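Local coordinates for protein racemase (Pseudovibrio sp. JE062, PDB 3MKC) that is of unknown specific function but belongs to the enolase superfamily, pairing a mandelate racemase-type N-terminal domain with a C-terminal barrel domain, at residues 156-161 / 195-200; 214-219 / 223-228; 270-275 / 301-306. One frame throughout, in Å; residues are numbered along the deposited sequence.

Contact 1. Residues 156-161 / 195-200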
loop_
_atom_site.group_PDB
_atom_site.type_symbol
_atom_site.label_atom_id
_atom_site.label_comp_id
_atom_site.label_asym_id
_atom_site.label_seq_id
_atom_site.Cartn_x
_atom_site.Cartn_y
_atom_site.Cartn_z
ATOM N N VAL A 156 -11.237 -13.543 -23.747
ATOM C CA VAL A 156 -12.061 -12.682 -22.908
ATOM C C VAL A 156 -11.222 -11.771 -22.022
ATOM O O VAL A 156 -11.521 -10.587 -21.868
ATOM C CB VAL A 156 -12.992 -13.520 -22.015
ATOM C CG1 VAL A 156 -13.744 -12.611 -21.040
ATOM C CG2 VAL A 156 -13.972 -14.304 -22.882
ATOM N N ALA A 157 -10.171 -12.326 -21.432
ATOM C CA ALA A 157 -9.302 -11.544 -20.568
ATOM C C ALA A 157 -8.649 -10.412 -21.356
ATOM O O ALA A 157 -8.637 -9.261 -20.921
ATOM C CB ALA A 157 -8.235 -12.441 -19.958
ATOM N N ILE A 158 -8.112 -10.752 -22.523
ATOM C CA ILE A 158 -7.446 -9.776 -23.372
ATOM C C ILE A 158 -8.383 -8.653 -23.797
ATOM O O ILE A 158 -8.080 -7.476 -23.598
ATOM C CB ILE A 158 -6.860 -10.462 -24.623
ATOM C CG1 ILE A 158 -5.749 -11.428 -24.195
ATOM C CG2 ILE A 158 -6.341 -9.422 -25.603
ATOM C CD1 ILE A 158 -5.166 -12.250 -25.324
ATOM N N LYS A 159 -9.522 -9.015 -24.378
ATOM C CA LYS A 159 -10.493 -8.027 -24.829
ATOM C C LYS A 159 -10.833 -7.079 -23.690
ATOM O O LYS A 159 -10.919 -5.867 -23.887
ATOM C CB LYS A 159 -11.757 -8.723 -25.333
ATOM N N GLY A 160 -11.014 -7.636 -22.495
ATOM C CA GLY A 160 -11.342 -6.820 -21.339
ATOM C C GLY A 160 -10.265 -5.820 -20.951
ATOM O O GLY A 160 -10.562 -4.703 -20.517
ATOM N N TYR A 161 -9.006 -6.213 -21.095
ATOM C CA TYR A 161 -7.905 -5.326 -20.748
ATOM C C TYR A 161 -7.662 -4.239 -21.793
ATOM O O TYR A 161 -7.339 -3.101 -21.451
ATOM C CB TYR A 161 -6.621 -6.141 -20.549
ATOM C CG TYR A 161 -6.290 -6.411 -19.100
ATOM C CD1 TYR A 161 -5.816 -5.392 -18.272
ATOM C CD2 TYR A 161 -6.476 -7.676 -18.547
ATOM C CE1 TYR A 161 -5.538 -5.626 -16.922
ATOM C CE2 TYR A 161 -6.202 -7.922 -17.203
ATOM C CZ TYR A 161 -5.735 -6.891 -16.398
ATOM O OH TYR A 161 -5.482 -7.129 -15.064
ATOM N N LEU A 195 0.621 -12.302 -21.917
ATOM C CA LEU A 195 1.417 -11.122 -21.640
ATOM C C LEU A 195 1.981 -10.524 -22.916
ATOM O O LEU A 195 2.177 -9.322 -23.006
ATOM C CB LEU A 195 2.539 -11.476 -20.663
ATOM C CG LEU A 195 2.032 -11.990 -19.308
ATOM C CD1 LEU A 195 3.215 -12.320 -18.403
ATOM C CD2 LEU A 195 1.148 -10.937 -18.652
ATOM N N ARG A 196 2.241 -11.365 -23.910
ATOM C CA ARG A 196 2.767 -10.863 -25.168
ATOM C C ARG A 196 1.695 -10.054 -25.883
ATOM O O ARG A 196 1.988 -9.037 -26.520
ATOM C CB ARG A 196 3.232 -12.020 -26.050
ATOM C CG ARG A 196 4.585 -12.566 -25.651
ATOM C CD ARG A 196 4.955 -13.819 -26.429
ATOM N NE ARG A 196 6.316 -14.230 -26.113
ATOM C CZ ARG A 196 7.381 -13.476 -26.355
ATOM N NH1 ARG A 196 7.230 -12.285 -26.920
ATOM N NH2 ARG A 196 8.593 -13.897 -26.019
ATOM N N GLU A 197 0.449 -10.501 -25.771
ATOM C CA GLU A 197 -0.653 -9.800 -26.422
ATOM C C GLU A 197 -0.939 -8.474 -25.737
ATOM O O GLU A 197 -1.187 -7.469 -26.400
ATOM C CB GLU A 197 -1.916 -10.667 -26.428
ATOM C CG GLU A 197 -1.767 -11.933 -27.247
ATOM C CD GLU A 197 -1.363 -11.649 -28.683
ATOM O OE1 GLU A 197 -2.169 -11.041 -29.420
ATOM O OE2 GLU A 197 -0.237 -12.031 -29.071
ATOM N N LEU A 198 -0.896 -8.469 -24.409
ATOM C CA LEU A 198 -1.156 -7.247 -23.663
ATOM C C LEU A 198 -0.060 -6.224 -23.909
ATOM O O LEU A 198 -0.333 -5.029 -24.036
ATOM C CB LEU A 198 -1.268 -7.550 -22.167
ATOM C CG LEU A 198 -2.438 -8.447 -21.764
ATOM C CD1 LEU A 198 -2.507 -8.558 -20.248
ATOM C CD2 LEU A 198 -3.738 -7.861 -22.300
ATOM N N ARG A 199 1.184 -6.691 -23.973
ATOM C CA ARG A 199 2.304 -5.800 -24.226
ATOM C C ARG A 199 2.190 -5.265 -25.651
ATOM O O ARG A 199 2.559 -4.124 -25.929
ATOM C CB ARG A 199 3.631 -6.542 -24.055
ATOM C CG ARG A 199 4.848 -5.754 -24.528
ATOM C CD ARG A 199 4.935 -4.403 -23.836
ATOM N NE ARG A 199 6.007 -4.349 -22.848
ATOM C CZ ARG A 199 6.286 -3.283 -22.108
ATOM N NH1 ARG A 199 5.569 -2.175 -22.237
ATOM N NH2 ARG A 199 7.293 -3.320 -21.244
ATOM N N GLY A 200 1.679 -6.102 -26.549
ATOM C CA GLY A 200 1.517 -5.688 -27.933
ATOM C C GLY A 200 0.528 -4.543 -28.028
ATOM O O GLY A 200 0.726 -3.599 -28.788
#

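Contact 2. Residues 214-219 / 223-228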
loop_
_atom_site.group_PDB
_atom_site.type_symbol
_atom_site.label_atom_id
_atom_site.label_comp_id
_atom_site.label_asym_id
_atom_site.label_seq_id
_atom_site.Cartn_x
_atom_site.Cartn_y
_atom_site.Cartn_z
ATOM N N TYR A 214 0.061 -15.478 -7.213
ATOM C CA TYR A 214 0.437 -16.708 -6.535
ATOM C C TYR A 214 -0.050 -17.996 -7.189
ATOM O O TYR A 214 -0.436 -18.936 -6.499
ATOM C CB TYR A 214 -0.075 -16.638 -5.095
ATOM C CG TYR A 214 0.356 -15.379 -4.372
ATOM C CD1 TYR A 214 1.676 -15.208 -3.965
ATOM C CD2 TYR A 214 -0.546 -14.335 -4.134
ATOM C CE1 TYR A 214 2.092 -14.043 -3.347
ATOM C CE2 TYR A 214 -0.137 -13.156 -3.514
ATOM C CZ TYR A 214 1.190 -13.020 -3.124
ATOM O OH TYR A 214 1.623 -11.861 -2.530
ATOM N N ARG A 215 -0.015 -18.060 -8.514
ATOM C CA ARG A 215 -0.479 -19.265 -9.189
ATOM C C ARG A 215 0.599 -20.343 -9.310
ATOM O O ARG A 215 0.303 -21.457 -9.722
ATOM C CB ARG A 215 -1.020 -18.921 -10.584
ATOM C CG ARG A 215 0.026 -18.420 -11.551
ATOM C CD ARG A 215 -0.585 -17.888 -12.855
ATOM N NE ARG A 215 -1.245 -18.908 -13.673
ATOM C CZ ARG A 215 -2.549 -19.176 -13.639
ATOM N NH1 ARG A 215 -3.350 -18.506 -12.821
ATOM N NH2 ARG A 215 -3.061 -20.103 -14.439
ATOM N N PHE A 216 1.837 -20.019 -8.940
ATOM C CA PHE A 216 2.944 -20.981 -9.041
ATOM C C PHE A 216 3.545 -21.428 -7.704
ATOM O O PHE A 216 3.408 -20.746 -6.696
ATOM C CB PHE A 216 4.063 -20.389 -9.899
ATOM C CG PHE A 216 3.643 -20.056 -11.298
ATOM C CD1 PHE A 216 3.215 -21.053 -12.166
ATOM C CD2 PHE A 216 3.701 -18.745 -11.758
ATOM C CE1 PHE A 216 2.850 -20.749 -13.484
ATOM C CE2 PHE A 216 3.341 -18.430 -13.064
ATOM C CZ PHE A 216 2.914 -19.438 -13.932
ATOM N N THR A 217 4.227 -22.574 -7.714
ATOM C CA THR A 217 4.867 -23.105 -6.509
ATOM C C THR A 217 6.276 -23.631 -6.792
ATOM O O THR A 217 7.071 -23.820 -5.869
ATOM C CB THR A 217 4.052 -24.260 -5.893
ATOM O OG1 THR A 217 3.904 -25.313 -6.853
ATOM C CG2 THR A 217 2.676 -23.778 -5.465
ATOM N N ASP A 218 6.574 -23.863 -8.067
ATOM C CA ASP A 218 7.881 -24.372 -8.485
ATOM C C ASP A 218 8.696 -23.261 -9.146
ATOM O O ASP A 218 8.348 -22.792 -10.220
ATOM C CB ASP A 218 7.680 -25.547 -9.455
ATOM C CG ASP A 218 8.985 -26.079 -10.016
ATOM O OD1 ASP A 218 10.031 -25.924 -9.353
ATOM O OD2 ASP A 218 8.962 -26.667 -11.116
ATOM N N TRP A 219 9.785 -22.839 -8.504
ATOM C CA TRP A 219 10.609 -21.765 -9.053
ATOM C C TRP A 219 11.158 -22.045 -10.440
ATOM O O TRP A 219 11.342 -21.122 -11.239
ATOM C CB TRP A 219 11.788 -21.442 -8.126
ATOM C CG TRP A 219 12.861 -22.481 -8.123
ATOM C CD1 TRP A 219 12.976 -23.539 -7.268
ATOM C CD2 TRP A 219 13.985 -22.560 -9.012
ATOM N NE1 TRP A 219 14.102 -24.271 -7.567
ATOM C CE2 TRP A 219 14.738 -23.693 -8.633
ATOM C CE3 TRP A 219 14.427 -21.784 -10.091
ATOM C CZ2 TRP A 219 15.915 -24.071 -9.299
ATOM C CZ3 TRP A 219 15.599 -22.158 -10.756
ATOM C CH2 TRP A 219 16.327 -23.293 -10.353
ATOM N N ALA A 223 10.860 -19.656 -13.624
ATOM C CA ALA A 223 12.051 -19.135 -14.298
ATOM C C ALA A 223 11.939 -19.341 -15.805
ATOM O O ALA A 223 12.291 -18.452 -16.581
ATOM C CB ALA A 223 13.308 -19.817 -13.764
ATOM N N ARG A 224 11.449 -20.507 -16.223
ATOM C CA ARG A 224 11.294 -20.776 -17.655
ATOM C C ARG A 224 10.355 -19.756 -18.271
ATOM O O ARG A 224 10.635 -19.189 -19.326
ATOM C CB ARG A 224 10.732 -22.178 -17.903
ATOM C CG ARG A 224 11.793 -23.230 -18.088
ATOM C CD ARG A 224 11.207 -24.538 -18.603
ATOM N NE ARG A 224 12.256 -25.535 -18.793
ATOM C CZ ARG A 224 12.034 -26.797 -19.145
ATOM N NH1 ARG A 224 10.792 -27.219 -19.348
ATOM N NH2 ARG A 224 13.057 -27.635 -19.282
ATOM N N LEU A 225 9.231 -19.527 -17.605
ATOM C CA LEU A 225 8.255 -18.567 -18.097
ATOM C C LEU A 225 8.852 -17.168 -18.184
ATOM O O LEU A 225 8.791 -16.527 -19.229
ATOM C CB LEU A 225 7.027 -18.548 -17.187
ATOM C CG LEU A 225 6.019 -17.410 -17.377
ATOM C CD1 LEU A 225 5.482 -17.411 -18.802
ATOM C CD2 LEU A 225 4.891 -17.568 -16.377
ATOM N N LEU A 226 9.440 -16.695 -17.090
ATOM C CA LEU A 226 10.017 -15.357 -17.094
ATOM C C LEU A 226 11.159 -15.212 -18.090
ATOM O O LEU A 226 11.315 -14.165 -18.718
ATOM C CB LEU A 226 10.482 -14.976 -15.686
ATOM C CG LEU A 226 9.367 -14.895 -14.636
ATOM C CD1 LEU A 226 9.958 -14.402 -13.320
ATOM C CD2 LEU A 226 8.263 -13.939 -15.105
ATOM N N ASN A 227 11.955 -16.260 -18.255
ATOM C CA ASN A 227 13.054 -16.183 -19.199
ATOM C C ASN A 227 12.568 -16.095 -20.642
ATOM O O ASN A 227 13.198 -15.441 -21.468
ATOM C CB ASN A 227 14.001 -17.378 -19.031
ATOM C CG ASN A 227 14.878 -17.246 -17.804
ATOM O OD1 ASN A 227 15.173 -16.136 -17.365
ATOM N ND2 ASN A 227 15.316 -18.375 -17.253
ATOM N N SER A 228 11.435 -16.718 -20.940
ATOM C CA SER A 228 10.913 -16.704 -22.309
ATOM C C SER A 228 10.252 -15.391 -22.721
ATOM O O SER A 228 9.998 -15.168 -23.906
ATOM C CB SER A 228 9.920 -17.854 -22.507
ATOM O OG SER A 228 8.700 -17.601 -21.836
#

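Contact 3. Residues 270-275 / 301-306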
loop_
_atom_site.group_PDB
_atom_site.type_symbol
_atom_site.label_atom_id
_atom_site.label_comp_id
_atom_site.label_asym_id
_atom_site.label_seq_id
_atom_site.Cartn_x
_atom_site.Cartn_y
_atom_site.Cartn_z
ATOM N N PHE A 270 11.029 -6.398 10.062
ATOM C CA PHE A 270 11.720 -7.656 10.337
ATOM C C PHE A 270 11.472 -8.664 9.224
ATOM O O PHE A 270 12.381 -9.395 8.812
ATOM C CB PHE A 270 11.255 -8.204 11.686
ATOM C CG PHE A 270 11.444 -7.224 12.812
ATOM C CD1 PHE A 270 12.704 -6.719 13.097
ATOM C CD2 PHE A 270 10.360 -6.771 13.551
ATOM C CE1 PHE A 270 12.889 -5.771 14.101
ATOM C CE2 PHE A 270 10.531 -5.824 14.554
ATOM C CZ PHE A 270 11.793 -5.321 14.831
ATOM N N GLU A 271 10.234 -8.722 8.745
ATOM C CA GLU A 271 9.921 -9.634 7.657
ATOM C C GLU A 271 10.531 -9.049 6.397
ATOM O O GLU A 271 11.061 -9.778 5.570
ATOM C CB GLU A 271 8.403 -9.801 7.480
ATOM C CG GLU A 271 7.780 -10.615 8.606
ATOM C CD GLU A 271 6.356 -11.049 8.336
ATOM O OE1 GLU A 271 5.820 -10.761 7.240
ATOM O OE2 GLU A 271 5.771 -11.694 9.233
ATOM N N ALA A 272 10.459 -7.729 6.257
ATOM C CA ALA A 272 11.029 -7.087 5.079
ATOM C C ALA A 272 12.527 -7.379 4.956
ATOM O O ALA A 272 13.023 -7.647 3.870
ATOM C CB ALA A 272 10.795 -5.575 5.124
ATOM N N GLU A 273 13.245 -7.321 6.073
ATOM C CA GLU A 273 14.676 -7.577 6.040
ATOM C C GLU A 273 14.950 -8.988 5.529
ATOM O O GLU A 273 15.888 -9.198 4.763
ATOM C CB GLU A 273 15.285 -7.396 7.436
ATOM C CG GLU A 273 16.790 -7.627 7.500
ATOM C CD GLU A 273 17.156 -9.100 7.602
ATOM O OE1 GLU A 273 16.507 -9.815 8.397
ATOM O OE2 GLU A 273 18.096 -9.542 6.901
ATOM N N GLU A 274 14.128 -9.953 5.943
ATOM C CA GLU A 274 14.327 -11.330 5.503
ATOM C C GLU A 274 14.053 -11.428 3.997
ATOM O O GLU A 274 14.724 -12.170 3.281
ATOM C CB GLU A 274 13.413 -12.281 6.296
ATOM C CG GLU A 274 13.572 -13.745 5.925
ATOM C CD GLU A 274 12.716 -14.678 6.769
ATOM O OE1 GLU A 274 11.640 -14.250 7.244
ATOM O OE2 GLU A 274 13.114 -15.853 6.941
ATOM N N TRP A 275 13.068 -10.682 3.510
ATOM C CA TRP A 275 12.799 -10.707 2.076
ATOM C C TRP A 275 14.010 -10.171 1.324
ATOM O O TRP A 275 14.352 -10.653 0.250
ATOM C CB TRP A 275 11.593 -9.847 1.726
ATOM C CG TRP A 275 10.300 -10.563 1.877
ATOM C CD1 TRP A 275 9.473 -10.540 2.960
ATOM C CD2 TRP A 275 9.676 -11.413 0.908
ATOM N NE1 TRP A 275 8.366 -11.320 2.724
ATOM C CE2 TRP A 275 8.466 -11.868 1.471
ATOM C CE3 TRP A 275 10.024 -11.836 -0.384
ATOM C CZ2 TRP A 275 7.595 -12.725 0.787
ATOM C CZ3 TRP A 275 9.157 -12.695 -1.066
ATOM C CH2 TRP A 275 7.957 -13.128 -0.477
ATOM N N THR A 301 12.115 1.371 3.817
ATOM C CA THR A 301 12.668 1.928 2.596
ATOM C C THR A 301 14.129 2.355 2.707
ATOM O O THR A 301 14.905 2.170 1.773
ATOM C CB THR A 301 11.820 3.119 2.108
ATOM O OG1 THR A 301 10.463 2.690 1.946
ATOM C CG2 THR A 301 12.335 3.622 0.761
ATOM N N GLU A 302 14.510 2.925 3.845
ATOM C CA GLU A 302 15.889 3.364 4.012
ATOM C C GLU A 302 16.784 2.138 4.037
ATOM O O GLU A 302 17.897 2.178 3.533
ATOM C CB GLU A 302 16.047 4.204 5.287
ATOM C CG GLU A 302 15.229 5.503 5.227
ATOM C CD GLU A 302 15.567 6.514 6.321
ATOM O OE1 GLU A 302 16.023 6.117 7.415
ATOM O OE2 GLU A 302 15.352 7.721 6.085
HETATM N N MSE A 303 16.279 1.047 4.607
HETATM C CA MSE A 303 17.036 -0.207 4.655
HETATM C C MSE A 303 17.130 -0.752 3.233
HETATM O O MSE A 303 18.176 -1.243 2.794
HETATM C CB MSE A 303 16.323 -1.229 5.554
HETATM C CG MSE A 303 16.864 -2.676 5.437
HETATM SE SE MSE A 303 16.091 -3.985 6.623
HETATM C CE MSE A 303 14.300 -3.802 6.084
ATOM N N ALA A 304 16.015 -0.658 2.519
ATOM C CA ALA A 304 15.947 -1.141 1.148
ATOM C C ALA A 304 16.943 -0.391 0.268
ATOM O O ALA A 304 17.711 -0.998 -0.467
ATOM C CB ALA A 304 14.536 -0.969 0.609
ATOM N N THR A 305 16.931 0.933 0.352
ATOM C CA THR A 305 17.848 1.731 -0.453
ATOM C C THR A 305 19.300 1.299 -0.233
ATOM O O THR A 305 20.074 1.169 -1.184
ATOM C CB THR A 305 17.693 3.213 -0.119
ATOM O OG1 THR A 305 16.394 3.652 -0.541
ATOM C CG2 THR A 305 18.773 4.045 -0.801
ATOM N N ALA A 306 19.661 1.059 1.022
ATOM C CA ALA A 306 21.028 0.653 1.339
ATOM C C ALA A 306 21.356 -0.699 0.704
ATOM O O ALA A 306 22.515 -0.994 0.429
ATOM C CB ALA A 306 21.210 0.579 2.858
#

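Contact 1. Residues 156-161 / 195-200
Leu198 reaches from helix 188-202 to the flank of helix 154-170 with a single methyl, CD2, which lies 3.8 Å from Tyr161 CB and 4.3 Å from Ile158 CA. This is the buried half of the contact: Leu198 and Tyr161 are both buried, and the methyl meets the tyrosine at CB and lies oblique to its ring. The phenol end goes elsewhere, Tyr161 OH being hydrogen-bonded to Leu144 O and Cys179 N, while Val178 of strand 175-179 touches both Tyr161 and Leu198 from the barrel side.

The other half is as tight in its closest approach but more open to solvent, made by two partly exposed residues. Ile158 CD1 leans on the aliphatic base of Glu197, 3.8 Å from its CB and 3.9 Å from its CG. With CG1 beside its backbone N (chi1 -65°), Ile158 brings this terminal methyl across, whereas the bend of Glu197 at chi2 (-56°) turns its carboxylate off from the neighbouring helix. No hydrogen bond joins the segments, and only 184 Å² is buried in total.

The segment axes approach to 10.3 Å and run nearly parallel, at 20°. Helix 154-170 leads from strand 137-143 to its parallel partner 175-179, and helix 188-202 from there to 207-211, again parallel: consecutive outer helices in the right-handed beta-alpha-beta units of a TIM-type barrel.

Contact 2. Residues 214-219 / 223-228
This is a short-range contact at the N-terminal end of helix 219-228, where the first turn of the helix and the loop that leads into it from strand 207-211 fold against the following turns. Its polar element is the backbone bond from Ala223 N to Trp219 O, 2.8 Å long with an N-H...O angle of 157°. The spacing of four residues identifies it as a helical bond of the opening turn. Beside it the side chains of the same pair meet lightly, Trp219 CE3 lying 4.3 Å from Ala223 CB, with the methyl oblique to the indole.

The second element is apolar and spans more of the chain. Phe216, still in the loop, brings CZ and CE2 of its ring to Leu225 CD2, at 3.7 Å and 3.8 Å respectively; the methyl thus meets the far corner of the ring from an oblique direction, and the two side chains run at about a right angle to each other. Leu225 carries CG anti to its backbone N (chi1 168°), which swings the branch out to meet the phenylalanine. One face of that ring is covered by its own neighbour, Arg215 CG, 3.6 Å above the plane. Beyond the pair, Leu225 touches Val191 and Ala192 of helix 188-202, and Phe216 touches Thr188, so both residues are buried between two helices.

Asp218 occupies the N-cap position, its OD1 accepting a weak hydrogen bond from Tyr220 N. The whole is a capped helix start following a beta-alpha loop, as found in the repeating units of a TIM-type barrel.

Contact 3. Residues 270-275 / 301-306
Met303, modelled as selenomethionine, has the largest share of the surface buried here and reaches over from helix 293-306 to lay its end on one turn of helix 268-277. Its chain is extended through chi1 (167°) and chi2 (176°), which spans the gap between backbones whose nearest CA atoms, those of Glu273 and Met303, are 7.9 Å apart. At chi3 (58°) the chain bends, and the terminal methyl turns along the surface of the facing helix.

Glu273 meets both the selenium and the terminal methyl. Selenium sits 3.6 Å from Glu273 CB and 3.8 Å from Glu273 CG, against the aliphatic part of the side chain, while CE lies over the backbone, 3.7 Å from Glu273 N and 3.8 Å from Glu273 CA. The two side chains run at about a right angle, so the contact is one of crossing rather than lying alongside. The carboxylate of Glu273 takes no part: it heads away from Met303, and its OE2 is hydrogen-bonded to Thr277 OG1 on the same helix.

Ala272 adds the third and smallest piece. Its CB points toward helix 293-306 and comes to 4.0 Å from Met303 CE, which therefore rests over both the alanine methyl and the backbone of Glu273, on the surface of helix 268-277. No hydrogen bond links the segments, and the buried area is a modest 113 Å², consistent with a contact that, between these two segments, depends on one long side chain.

Around this bridge, Trp275 turns to the other neighbour of its helix, touching Leu246 of helix 246-255 and meeting His249 edge-to-face, while Thr301 and Ala304 lie on Val311 of strand 310-311; the Met303 contact thus joins two consecutive outer helices of the barrel domain.

Along the chain the three contacts come in series, with no nesting or crossing. Contact 1 closes a loop of 33 residues that contains strand 175-179, joining the helices before and after it. Contact 2 follows strand 207-211 and closes a loop of just three residues, all helical, at the start of the next outer helix. Contact 3 closes 25 residues, including strand 283-284, again between successive helices. Contacts 1 and 2 adjoin through a weak hydrogen bond from Arg196 NH2 to Ser228 O, tying helix 188-202 to helix 219-228. Contact 3 stands apart, its nearest atoms about 7 Å from contact 2 and about 18 Å from contact 1, farther round the barrel's helical layer.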